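Long-range contacts in isochorismatase hydrolase (Alkaliphilus metalliredigens, PDB 3HB7), which probably acts as a hydrolase of the isochorismatase family, a group placed among the cysteine hydrolases: residues 8-13 / 51-56; 57-62 / 81-86; 127-132 / 156-161; 133-138 / 167-172. All coordinates share one frame; numbering follows the deposited sequence.

How the contacts relate
Contacts 1 and 2 follow one another along strand 53-60, and the strand pairing of contact 1 runs on beyond it, with Val12 O 2.9 Å from Ile58 N. Contact 3 lies past the far end of strand 8-13, where Ile13 O is 3.2 Å from Val128 N. Contacts 3 and 4 have centres about 10 Å apart and segments that alternate along the chain. The loop of contact 3 runs straight into the helix of contact 4, and Trp129 O, 3.1 Å from Val134 N, probably bonds to its first turn. That helix also packs on strand 8-13, where Leu11 CD1 lies 4.0 Å from Thr137 CG2. A bound sodium ion is about 4 Å from the Arg135 side chain in contact 4.

Contact 1 of 4, residues 8-13 / 51-56; sequences HAILVI and DDIHLV
His8 O is approached by two groups of the neighbouring strand: His54 N donates to it at 2.9 Å in a nearly straight bond (171° at the hydrogen). The second is the CA-H of Ile53, with Ile53 CA 3.4 Å from His8 O. The pattern continues in parallel register, with Ile10 N bonded to His54 O and Val56 N to Ile10 O, before Val12 N reaches Val56 O at 2.9 Å. Side chains alternate between the two faces of the sheet. On the face of Leu11 and Val56 the two lie side by side pointing the same way, Leu11 CD2 3.6 Å from Val56 CB. On the other face Ile10 sits between two partners. Its chain is extended at chi2 (-177°), which carries CD1 to 3.7 Å from Ile53 CG2, while CB meets Leu55 CD2 at 3.9 Å. An alanine at Ile10 would keep the CB contact to Leu55 but would probably leave Ile53 CG2 without its methyl partner and open a gap beside it. The imidazoles find partners elsewhere, His8 ND1 with Tyr182 OH and His54 ND1 with Tyr114 OH. Strands 8-13 and 53-60 are adjacent inner strands of a parallel alpha/beta sheet, joined by a beta-alpha-beta crossover. Helix 35-47 packs on Val12, Ile53 and Leu55, helix 179-187 on Ile10 and Ile53, and strand 122-126 pairs along the other edge of 8-13.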
loop_
_atom_site.group_PDB
_atom_site.type_symbol
_atom_site.label_atom_id
_atom_site.label_comp_id
_atom_site.label_asym_id
_atom_site.label_seq_id
_atom_site.Cartn_x
_atom_site.Cartn_y
_atom_site.Cartn_z
ATOM N N HIS E 8 20.179 -49.767 7.273
ATOM C CA HIS E 8 19.828 -48.376 7.322
ATOM C C HIS E 8 20.799 -47.579 8.144
ATOM O O HIS E 8 21.291 -48.035 9.146
ATOM C CB HIS E 8 18.488 -48.199 7.993
ATOM C CG HIS E 8 17.327 -48.548 7.138
ATOM N ND1 HIS E 8 16.061 -48.103 7.407
ATOM C CD2 HIS E 8 17.233 -49.314 6.034
ATOM C CE1 HIS E 8 15.235 -48.576 6.502
ATOM N NE2 HIS E 8 15.922 -49.311 5.656
ATOM N N ALA E 9 21.029 -46.351 7.713
ATOM C CA ALA E 9 21.751 -45.382 8.494
ATOM C C ALA E 9 20.854 -44.212 8.781
ATOM O O ALA E 9 20.177 -43.708 7.922
ATOM C CB ALA E 9 22.958 -44.938 7.782
ATOM N N ILE E 10 20.861 -43.780 10.013
ATOM C CA ILE E 10 20.058 -42.671 10.400
ATOM C C ILE E 10 20.988 -41.549 10.672
ATOM O O ILE E 10 21.837 -41.659 11.505
ATOM C CB ILE E 10 19.290 -43.007 11.660
ATOM C CG1 ILE E 10 18.360 -44.164 11.371
ATOM C CG2 ILE E 10 18.509 -41.828 12.155
ATOM C CD1 ILE E 10 17.514 -44.530 12.490
ATOM N N LEU E 11 20.816 -40.456 9.954
ATOM C CA LEU E 11 21.715 -39.338 10.072
ATOM C C LEU E 11 21.121 -38.290 10.964
ATOM O O LEU E 11 20.065 -37.808 10.729
ATOM C CB LEU E 11 22.020 -38.758 8.703
ATOM C CG LEU E 11 22.379 -39.814 7.684
ATOM C CD1 LEU E 11 22.564 -39.256 6.322
ATOM C CD2 LEU E 11 23.582 -40.524 8.096
ATOM N N VAL E 12 21.829 -37.944 12.006
ATOM C CA VAL E 12 21.326 -36.986 12.924
ATOM C C VAL E 12 22.095 -35.730 12.700
ATOM O O VAL E 12 23.268 -35.672 12.927
ATOM C CB VAL E 12 21.496 -37.491 14.338
ATOM C CG1 VAL E 12 20.898 -36.558 15.300
ATOM C CG2 VAL E 12 20.871 -38.805 14.466
ATOM N N ILE E 13 21.396 -34.723 12.219
ATOM C CA ILE E 13 22.048 -33.576 11.662
ATOM C C ILE E 13 21.966 -32.342 12.491
ATOM O O ILE E 13 20.947 -31.761 12.657
ATOM C CB ILE E 13 21.491 -33.275 10.279
ATOM C CG1 ILE E 13 21.885 -34.365 9.308
ATOM C CG2 ILE E 13 22.003 -31.995 9.794
ATOM C CD1 ILE E 13 20.909 -34.583 8.276
ATOM N N ASP E 51 22.536 -55.451 13.983
ATOM C CA ASP E 51 23.200 -54.306 13.420
ATOM C C ASP E 51 22.534 -53.713 12.187
ATOM O O ASP E 51 23.189 -53.127 11.362
ATOM C CB ASP E 51 24.634 -54.646 13.118
ATOM C CG ASP E 51 25.516 -53.476 13.265
ATOM O OD1 ASP E 51 25.051 -52.491 13.858
ATOM O OD2 ASP E 51 26.661 -53.534 12.794
ATOM N N ASP E 52 21.241 -53.914 12.056
ATOM C CA ASP E 52 20.514 -53.467 10.894
ATOM C C ASP E 52 20.482 -51.953 10.742
ATOM O O ASP E 52 20.491 -51.450 9.649
ATOM C CB ASP E 52 19.109 -54.052 10.897
ATOM C CG ASP E 52 19.082 -55.476 10.455
ATOM O OD1 ASP E 52 20.152 -56.086 10.379
ATOM O OD2 ASP E 52 17.997 -55.988 10.184
ATOM N N ILE E 53 20.426 -51.249 11.861
ATOM C CA ILE E 53 20.323 -49.813 11.851
ATOM C C ILE E 53 21.396 -49.064 12.613
ATOM O O ILE E 53 21.547 -49.233 13.792
ATOM C CB ILE E 53 18.982 -49.408 12.357
ATOM C CG1 ILE E 53 17.942 -49.959 11.398
ATOM C CG2 ILE E 53 18.904 -47.931 12.443
ATOM C CD1 ILE E 53 16.606 -50.173 11.965
ATOM N N HIS E 54 22.119 -48.204 11.907
ATOM C CA HIS E 54 23.212 -47.452 12.475
ATOM C C HIS E 54 22.830 -46.029 12.754
ATOM O O HIS E 54 22.027 -45.469 12.071
ATOM C CB HIS E 54 24.373 -47.395 11.516
ATOM C CG HIS E 54 24.980 -48.717 11.197
ATOM N ND1 HIS E 54 26.313 -48.863 10.903
ATOM C CD2 HIS E 54 24.438 -49.945 11.092
ATOM C CE1 HIS E 54 26.571 -50.125 10.645
ATOM N NE2 HIS E 54 25.450 -50.804 10.754
ATOM N N LEU E 55 23.468 -45.440 13.744
ATOM C CA LEU E 55 23.312 -44.047 14.038
ATOM C C LEU E 55 24.572 -43.337 13.605
ATOM O O LEU E 55 25.649 -43.764 13.940
ATOM C CB LEU E 55 23.154 -43.851 15.524
ATOM C CG LEU E 55 21.782 -43.957 16.142
ATOM C CD1 LEU E 55 21.771 -43.247 17.458
ATOM C CD2 LEU E 55 20.767 -43.399 15.226
ATOM N N VAL E 56 24.417 -42.267 12.839
ATOM C CA VAL E 56 25.508 -41.426 12.399
ATOM C C VAL E 56 25.229 -40.014 12.843
ATOM O O VAL E 56 24.192 -39.490 12.581
ATOM C CB VAL E 56 25.617 -41.462 10.899
ATOM C CG1 VAL E 56 26.831 -40.771 10.435
ATOM C CG2 VAL E 56 25.597 -42.837 10.422
#

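Contact 2 of 4, residues 57-62 / 81-86; sequences HIQEAH and WGSDFI
Ala61 and Ser83 mark the nearest backbone approach, their CA atoms 6.0 Å apart, where the end of strand 53-60 meets a loop that leads on toward strand 96-100. Residues 81-83 coil as in a helix, but no regular helix forms; Asp84 N bonds back to Trp81 O, and from Asp84 onward the chain is extended. Ser83 OG lies anti to its own backbone N (chi1 -153°) and donates to Glu60 O at 2.8 Å, tying the turn to the strand end. Two residues further on, Phe85 drives the tip of its ring against the strand. Phe85 CE1 lies 3.6 Å from His57 CB, Phe85 CZ 3.6 Å from Gln59 CB, and Ile58 O comes up to the ring's edge near its plane. The imidazole of His57 turns an edge toward the face of Phe85 in a T-shaped pair, centroids 5.7 Å apart and planes at 69°, and its NE2 is bonded to Glu95 OE1. The Gln59 chain crosses Phe85 at about a right angle, with its amide plane 32° from the ring plane and Gln59 CD 3.9 Å from Phe85 CZ. An alanine at Gln59 lacks the amide packed on CZ and CE2 of Phe85 and would probably open a gap there. The chemistry is thus mixed: aromatic and aliphatic packing around Phe85 holds one end of the contact, while at the other a serine hydroxyl satisfies a strand carbonyl in buried surroundings.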
loop_
_atom_site.group_PDB
_atom_site.type_symbol
_atom_site.label_atom_id
_atom_site.label_comp_id
_atom_site.label_asym_id
_atom_site.label_seq_id
_atom_site.Cartn_x
_atom_site.Cartn_y
_atom_site.Cartn_z
ATOM N N HIS E 57 26.162 -39.392 13.522
ATOM C CA HIS E 57 25.944 -38.049 14.010
ATOM C C HIS E 57 26.771 -37.045 13.237
ATOM O O HIS E 57 27.963 -37.179 13.109
ATOM C CB HIS E 57 26.284 -37.933 15.485
ATOM C CG HIS E 57 25.735 -39.035 16.328
ATOM N ND1 HIS E 57 24.618 -38.884 17.111
ATOM C CD2 HIS E 57 26.161 -40.299 16.525
ATOM C CE1 HIS E 57 24.365 -40.014 17.729
ATOM N NE2 HIS E 57 25.285 -40.888 17.389
ATOM N N ILE E 58 26.107 -36.039 12.715
ATOM C CA ILE E 58 26.749 -35.087 11.865
ATOM C C ILE E 58 26.752 -33.719 12.469
ATOM O O ILE E 58 25.732 -33.182 12.802
ATOM C CB ILE E 58 26.092 -35.095 10.519
ATOM C CG1 ILE E 58 26.202 -36.491 9.958
ATOM C CG2 ILE E 58 26.780 -34.152 9.601
ATOM C CD1 ILE E 58 25.332 -36.751 8.879
ATOM N N GLN E 59 27.929 -33.160 12.612
ATOM C CA GLN E 59 28.085 -31.874 13.218
ATOM C C GLN E 59 28.830 -30.906 12.337
ATOM O O GLN E 59 29.856 -31.213 11.810
ATOM C CB GLN E 59 28.807 -32.006 14.549
ATOM C CG GLN E 59 30.256 -32.225 14.420
ATOM C CD GLN E 59 30.950 -32.507 15.705
ATOM O OE1 GLN E 59 30.682 -31.875 16.687
ATOM N NE2 GLN E 59 31.810 -33.475 15.712
ATOM N N GLU E 60 28.292 -29.712 12.225
ATOM C CA GLU E 60 28.945 -28.627 11.545
ATOM C C GLU E 60 30.124 -28.221 12.369
ATOM O O GLU E 60 30.006 -28.060 13.551
ATOM C CB GLU E 60 27.985 -27.464 11.421
ATOM C CG GLU E 60 28.567 -26.220 10.863
ATOM C CD GLU E 60 27.524 -25.168 10.592
ATOM O OE1 GLU E 60 27.569 -24.119 11.211
ATOM O OE2 GLU E 60 26.647 -25.395 9.769
ATOM N N ALA E 61 31.268 -28.104 11.724
ATOM C CA ALA E 61 32.507 -27.766 12.365
ATOM C C ALA E 61 33.406 -26.878 11.522
ATOM O O ALA E 61 34.362 -27.337 10.986
ATOM C CB ALA E 61 33.226 -29.011 12.745
ATOM N N HIS E 62 33.106 -25.606 11.435
ATOM C CA HIS E 62 33.841 -24.726 10.560
ATOM C C HIS E 62 35.210 -24.444 11.089
ATOM O O HIS E 62 35.458 -24.601 12.244
ATOM C CB HIS E 62 33.099 -23.419 10.383
ATOM C CG HIS E 62 31.882 -23.535 9.539
ATOM N ND1 HIS E 62 31.898 -23.331 8.186
ATOM C CD2 HIS E 62 30.612 -23.845 9.851
ATOM C CE1 HIS E 62 30.693 -23.508 7.698
ATOM N NE2 HIS E 62 29.892 -23.820 8.690
ATOM N N TRP E 81 32.371 -25.500 22.119
ATOM C CA TRP E 81 31.207 -26.025 22.783
ATOM C C TRP E 81 30.001 -25.988 21.861
ATOM O O TRP E 81 29.183 -26.872 21.867
ATOM C CB TRP E 81 30.939 -25.225 24.070
ATOM C CG TRP E 81 29.669 -25.575 24.743
ATOM C CD1 TRP E 81 29.473 -26.589 25.592
ATOM C CD2 TRP E 81 28.412 -24.924 24.603
ATOM N NE1 TRP E 81 28.189 -26.623 26.001
ATOM C CE2 TRP E 81 27.510 -25.607 25.402
ATOM C CE3 TRP E 81 27.967 -23.839 23.874
ATOM C CZ2 TRP E 81 26.193 -25.246 25.500
ATOM C CZ3 TRP E 81 26.666 -23.483 23.973
ATOM C CH2 TRP E 81 25.791 -24.180 24.778
ATOM N N GLY E 82 29.909 -24.949 21.062
ATOM C CA GLY E 82 28.784 -24.781 20.172
ATOM C C GLY E 82 28.676 -25.883 19.159
ATOM O O GLY E 82 27.603 -26.290 18.809
ATOM N N SER E 83 29.818 -26.359 18.705
ATOM C CA SER E 83 29.907 -27.449 17.755
ATOM C C SER E 83 29.413 -28.768 18.275
ATOM O O SER E 83 28.973 -29.595 17.524
ATOM C CB SER E 83 31.324 -27.597 17.248
ATOM O OG SER E 83 31.334 -28.153 15.973
ATOM N N ASP E 84 29.518 -28.961 19.579
ATOM C CA ASP E 84 29.222 -30.247 20.198
ATOM C C ASP E 84 27.774 -30.616 20.257
ATOM O O ASP E 84 26.917 -29.780 20.261
ATOM C CB ASP E 84 29.828 -30.339 21.586
ATOM C CG ASP E 84 30.397 -31.696 21.873
ATOM O OD1 ASP E 84 30.681 -32.427 20.924
ATOM O OD2 ASP E 84 30.565 -32.039 23.042
ATOM N N PHE E 85 27.523 -31.904 20.303
ATOM C CA PHE E 85 26.182 -32.401 20.412
ATOM C C PHE E 85 25.584 -32.032 21.758
ATOM O O PHE E 85 26.272 -31.914 22.739
ATOM C CB PHE E 85 26.153 -33.896 20.154
ATOM C CG PHE E 85 26.808 -34.282 18.880
ATOM C CD1 PHE E 85 26.142 -34.211 17.708
ATOM C CD2 PHE E 85 28.107 -34.669 18.856
ATOM C CE1 PHE E 85 26.755 -34.524 16.555
ATOM C CE2 PHE E 85 28.708 -34.979 17.707
ATOM C CZ PHE E 85 28.031 -34.907 16.561
ATOM N N ILE E 86 24.295 -31.802 21.776
ATOM C CA ILE E 86 23.622 -31.584 23.009
ATOM C C ILE E 86 23.579 -32.913 23.711
ATOM O O ILE E 86 23.490 -33.942 23.086
ATOM C CB ILE E 86 22.236 -31.060 22.775
ATOM C CG1 ILE E 86 21.501 -31.976 21.832
ATOM C CG2 ILE E 86 22.309 -29.703 22.206
ATOM C CD1 ILE E 86 20.079 -31.761 21.817
#

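Contact 3 of 4, residues 127-132 / 156-161; sequences GVWTNV and ASKTEE
The loop that links strand 122-126 to helix 133-143, with a cis peptide between Val128 and Trp129, lies against the run from strand 155-156 into helix 160-170. Ala156 N donates to Gly127 O at 3.1 Å. At the corner of the chain Gly127 takes backbone angles at which any side chain would collide with the preceding carbonyl O. Ala156 O in turn faces the loop: Thr130 N makes a weak, bent bond to it (127°), and Trp129 CA approaches it at 3.2 Å. Val128 CG2 packs on Ala156 CB at 3.7 Å. A cis peptide just ahead of the helix that begins with the cysteine is a known feature of isochorismatase-like cysteine hydrolases, where it shapes the active-site loop; the deposited geometry at Trp129 is consistent with that role. Trp129 to Val132 form a type I turn, and Val132 is the N-cap residue of helix 133-143. Thr159 stands at the N-cap of helix 160-170, its OG1 bonded to Met162 N. The indole of Trp129 and the Lys158 chain run side by side, pointing the same way, with Lys158 CG anti to its backbone N (chi1 -163°). Lys158 CB sits over one face, 3.9 Å from the six-ring centroid of Trp129 in a CH-pi contact, and Lys158 CD comes to 3.6 Å from Trp129 CH2. Ser157 OG lies obliquely to the indole, 3.4 Å from Trp129 CB, and accepts a weak bond from Asn131 ND2 at 2.7 Å.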
loop_
_atom_site.group_PDB
_atom_site.type_symbol
_atom_site.label_atom_id
_atom_site.label_comp_id
_atom_site.label_asym_id
_atom_site.label_seq_id
_atom_site.Cartn_x
_atom_site.Cartn_y
_atom_site.Cartn_z
ATOM N N GLY E 127 16.953 -34.215 12.379
ATOM C CA GLY E 127 17.666 -33.006 12.638
ATOM C C GLY E 127 17.096 -31.795 11.976
ATOM O O GLY E 127 15.955 -31.744 11.599
ATOM N N VAL E 128 17.966 -30.828 11.824
ATOM C CA VAL E 128 17.639 -29.470 11.583
ATOM C C VAL E 128 18.658 -28.846 10.615
ATOM O O VAL E 128 19.793 -29.215 10.651
ATOM C CB VAL E 128 17.710 -28.829 12.950
ATOM C CG1 VAL E 128 18.740 -27.813 13.049
ATOM C CG2 VAL E 128 16.400 -28.394 13.413
ATOM N N TRP E 129 18.300 -27.865 9.795
ATOM C CA TRP E 129 16.957 -27.453 9.473
ATOM C C TRP E 129 16.439 -28.269 8.347
ATOM O O TRP E 129 17.167 -28.641 7.477
ATOM C CB TRP E 129 16.898 -26.023 8.981
ATOM C CG TRP E 129 17.504 -24.991 9.790
ATOM C CD1 TRP E 129 18.268 -25.149 10.863
ATOM C CD2 TRP E 129 17.396 -23.598 9.574
ATOM N NE1 TRP E 129 18.653 -23.955 11.345
ATOM C CE2 TRP E 129 18.126 -22.979 10.559
ATOM C CE3 TRP E 129 16.757 -22.816 8.624
ATOM C CZ2 TRP E 129 18.245 -21.628 10.631
ATOM C CZ3 TRP E 129 16.878 -21.494 8.698
ATOM C CH2 TRP E 129 17.609 -20.904 9.689
ATOM N N THR E 130 15.141 -28.438 8.318
ATOM C CA THR E 130 14.504 -29.298 7.378
ATOM C C THR E 130 14.788 -28.850 5.979
ATOM O O THR E 130 15.038 -29.659 5.121
ATOM C CB THR E 130 12.994 -29.242 7.573
ATOM O OG1 THR E 130 12.689 -29.518 8.922
ATOM C CG2 THR E 130 12.313 -30.237 6.723
ATOM N N ASN E 131 14.721 -27.552 5.752
ATOM C CA ASN E 131 14.859 -27.009 4.427
ATOM C C ASN E 131 16.265 -26.637 4.055
ATOM O O ASN E 131 16.506 -26.226 2.968
ATOM C CB ASN E 131 13.897 -25.843 4.217
ATOM C CG ASN E 131 14.095 -24.754 5.197
ATOM O OD1 ASN E 131 14.192 -23.615 4.834
ATOM N ND2 ASN E 131 14.197 -25.101 6.442
ATOM N N VAL E 132 17.187 -26.772 4.975
ATOM C CA VAL E 132 18.550 -26.438 4.689
ATOM C C VAL E 132 19.468 -27.624 4.686
ATOM O O VAL E 132 19.534 -28.334 3.738
ATOM C CB VAL E 132 19.055 -25.408 5.645
ATOM C CG1 VAL E 132 20.418 -24.965 5.258
ATOM C CG2 VAL E 132 18.123 -24.257 5.661
ATOM N N ALA E 156 13.105 -30.522 11.927
ATOM C CA ALA E 156 12.574 -29.266 12.334
ATOM C C ALA E 156 13.290 -28.178 11.596
ATOM O O ALA E 156 14.293 -28.416 11.003
ATOM C CB ALA E 156 12.739 -29.095 13.790
ATOM N N SER E 157 12.779 -26.972 11.691
ATOM C CA SER E 157 13.388 -25.822 11.093
ATOM C C SER E 157 13.110 -24.624 11.940
ATOM O O SER E 157 12.454 -24.721 12.924
ATOM C CB SER E 157 12.891 -25.577 9.684
ATOM O OG SER E 157 13.753 -24.680 9.045
ATOM N N LYS E 158 13.608 -23.488 11.509
ATOM C CA LYS E 158 13.482 -22.244 12.224
ATOM C C LYS E 158 12.032 -21.839 12.384
ATOM O O LYS E 158 11.663 -21.298 13.387
ATOM C CB LYS E 158 14.231 -21.175 11.469
ATOM C CG LYS E 158 14.534 -19.964 12.248
ATOM C CD LYS E 158 15.178 -18.930 11.374
ATOM C CE LYS E 158 15.780 -17.831 12.192
ATOM N NZ LYS E 158 17.262 -17.893 12.301
ATOM N N THR E 159 11.214 -22.105 11.391
ATOM C CA THR E 159 9.806 -21.838 11.505
ATOM C C THR E 159 9.014 -23.002 10.987
ATOM O O THR E 159 9.494 -23.775 10.204
ATOM C CB THR E 159 9.401 -20.610 10.727
ATOM O OG1 THR E 159 9.465 -20.883 9.335
ATOM C CG2 THR E 159 10.318 -19.507 11.013
ATOM N N GLU E 160 7.781 -23.108 11.429
ATOM C CA GLU E 160 6.907 -24.176 11.024
ATOM C C GLU E 160 6.642 -24.114 9.536
ATOM O O GLU E 160 6.444 -25.126 8.892
ATOM C CB GLU E 160 5.615 -24.169 11.833
ATOM C CG GLU E 160 5.461 -25.352 12.799
ATOM C CD GLU E 160 4.357 -25.162 13.842
ATOM O OE1 GLU E 160 3.180 -25.041 13.464
ATOM O OE2 GLU E 160 4.657 -25.137 15.041
ATOM N N GLU E 161 6.597 -22.913 8.990
ATOM C CA GLU E 161 6.396 -22.780 7.578
ATOM C C GLU E 161 7.545 -23.360 6.792
ATOM O O GLU E 161 7.323 -24.055 5.837
ATOM C CB GLU E 161 6.192 -21.330 7.187
ATOM C CG GLU E 161 5.372 -21.175 5.931
ATOM C CD GLU E 161 5.705 -19.947 5.095
ATOM O OE1 GLU E 161 6.281 -18.984 5.626
ATOM O OE2 GLU E 161 5.365 -19.939 3.896
#

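Contact 4 of 4, residues 133-138 / 167-172; sequences CVRSTA and LNDLSI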
loop_
_atom_site.group_PDB
_atom_site.type_symbol
_atom_site.label_atom_id
_atom_site.label_comp_id
_atom_site.label_asym_id
_atom_site.label_seq_id
_atom_site.Cartn_x
_atom_site.Cartn_y
_atom_site.Cartn_z
ATOM N N CYS E 133 20.186 -27.822 5.765
ATOM C CA CYS E 133 21.164 -28.892 5.852
ATOM C C CYS E 133 20.545 -30.273 5.737
ATOM O O CYS E 133 21.096 -31.131 5.131
ATOM C CB CYS E 133 22.058 -28.760 7.078
ATOM S SG CYS E 133 23.146 -27.387 7.075
ATOM N N VAL E 134 19.372 -30.465 6.292
ATOM C CA VAL E 134 18.682 -31.703 6.113
ATOM C C VAL E 134 18.329 -31.969 4.668
ATOM O O VAL E 134 18.556 -33.027 4.166
ATOM C CB VAL E 134 17.416 -31.731 6.944
ATOM C CG1 VAL E 134 16.597 -32.877 6.594
ATOM C CG2 VAL E 134 17.733 -31.770 8.351
ATOM N N ARG E 135 17.784 -30.986 3.995
ATOM C CA ARG E 135 17.440 -31.153 2.614
ATOM C C ARG E 135 18.650 -31.415 1.752
ATOM O O ARG E 135 18.586 -32.184 0.838
ATOM C CB ARG E 135 16.634 -29.973 2.095
ATOM C CG ARG E 135 17.134 -29.381 0.823
ATOM C CD ARG E 135 16.637 -30.085 -0.376
ATOM N NE ARG E 135 15.493 -29.402 -0.916
ATOM C CZ ARG E 135 15.179 -29.339 -2.194
ATOM N NH1 ARG E 135 15.907 -29.926 -3.116
ATOM N NH2 ARG E 135 14.107 -28.685 -2.541
ATOM N N SER E 136 19.744 -30.751 2.054
ATOM C CA SER E 136 20.970 -30.916 1.313
ATOM C C SER E 136 21.539 -32.308 1.399
ATOM O O SER E 136 21.996 -32.848 0.439
ATOM C CB SER E 136 22.016 -29.965 1.842
ATOM O OG SER E 136 21.804 -28.697 1.348
ATOM N N THR E 137 21.531 -32.855 2.592
ATOM C CA THR E 137 21.985 -34.194 2.836
ATOM C C THR E 137 21.135 -35.219 2.120
ATOM O O THR E 137 21.643 -36.153 1.591
ATOM C CB THR E 137 22.092 -34.465 4.304
ATOM O OG1 THR E 137 22.764 -33.384 4.910
ATOM C CG2 THR E 137 22.876 -35.654 4.542
ATOM N N ALA E 138 19.837 -34.991 2.081
ATOM C CA ALA E 138 18.930 -35.821 1.328
ATOM C C ALA E 138 19.184 -35.812 -0.155
ATOM O O ALA E 138 19.113 -36.824 -0.773
ATOM C CB ALA E 138 17.529 -35.419 1.586
ATOM N N LEU E 167 9.384 -30.222 3.872
ATOM C CA LEU E 167 8.822 -31.541 3.729
ATOM C C LEU E 167 8.226 -31.731 2.366
ATOM O O LEU E 167 8.362 -32.771 1.771
ATOM C CB LEU E 167 7.807 -31.800 4.812
ATOM C CG LEU E 167 8.502 -31.937 6.149
ATOM C CD1 LEU E 167 7.574 -32.073 7.270
ATOM C CD2 LEU E 167 9.392 -33.096 6.111
ATOM N N ASN E 168 7.585 -30.705 1.861
ATOM C CA ASN E 168 6.974 -30.794 0.573
ATOM C C ASN E 168 7.985 -31.025 -0.513
ATOM O O ASN E 168 7.791 -31.831 -1.389
ATOM C CB ASN E 168 6.165 -29.531 0.315
ATOM C CG ASN E 168 5.318 -29.617 -0.918
ATOM O OD1 ASN E 168 5.538 -28.890 -1.845
ATOM N ND2 ASN E 168 4.341 -30.488 -0.926
ATOM N N ASP E 169 9.087 -30.312 -0.451
ATOM C CA ASP E 169 10.160 -30.555 -1.374
ATOM C C ASP E 169 10.688 -31.941 -1.157
ATOM O O ASP E 169 10.945 -32.646 -2.077
ATOM C CB ASP E 169 11.267 -29.558 -1.170
ATOM C CG ASP E 169 11.146 -28.378 -2.052
ATOM O OD1 ASP E 169 10.194 -28.273 -2.807
ATOM O OD2 ASP E 169 12.019 -27.538 -1.984
ATOM N N LEU E 170 10.829 -32.330 0.089
ATOM C CA LEU E 170 11.430 -33.599 0.405
ATOM C C LEU E 170 10.619 -34.759 -0.121
ATOM O O LEU E 170 11.143 -35.783 -0.452
ATOM C CB LEU E 170 11.746 -33.716 1.881
ATOM C CG LEU E 170 13.096 -33.130 2.220
ATOM C CD1 LEU E 170 13.311 -33.031 3.641
ATOM C CD2 LEU E 170 14.155 -33.914 1.615
ATOM N N SER E 171 9.326 -34.553 -0.219
ATOM C CA SER E 171 8.416 -35.567 -0.657
ATOM C C SER E 171 8.507 -35.851 -2.131
ATOM O O SER E 171 7.941 -36.778 -2.616
ATOM C CB SER E 171 7.011 -35.187 -0.271
ATOM O OG SER E 171 6.409 -34.461 -1.294
ATOM N N ILE E 172 9.188 -35.006 -2.855
ATOM C CA ILE E 172 9.423 -35.246 -4.246
ATOM C C ILE E 172 10.331 -36.437 -4.518
ATOM O O ILE E 172 10.185 -37.121 -5.492
ATOM C CB ILE E 172 9.944 -33.994 -4.922
ATOM C CG1 ILE E 172 8.976 -32.851 -4.703
ATOM C CG2 ILE E 172 10.149 -34.221 -6.376
ATOM C CD1 ILE E 172 9.426 -31.594 -5.286
#
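Val134 and Leu170 meet where helix 133-143 packs beside helix 160-170, two helices that follow successive strands of the parallel alpha/beta sheet. The Val134 touch is slight, CG1 lying 4.4 Å from Leu170 CD1. One residue on, Arg135 turns toward the second helix, its chain bent at chi2 (85°) and again at chi3 (97°). Its NH2 forms a salt bridge with Asp169 OD2. The modelled separation of 2.4 Å is too short to be taken literally, so the exact placing of the pair is doubtful. As modelled, the carboxylate oxygen comes in at the edge of the guanidinium, near its plane, with the two flat groups at 87° to each other. A bound sodium ion lies about 4 Å from the arginine side chain. Thr137 faces strand 8-13, packing on Leu11 and Ile13. Its N and OG1 both reach Cys133 O, one turn back, from opposite faces of that carbonyl's plane, and OG1 also bonds with Gly105 N. Ala138 faces the second helix again and touches Val148 of the sheet, as Leu170 touches Thr150. Leu170 CD2 rests 3.7 Å from Ala138 CB.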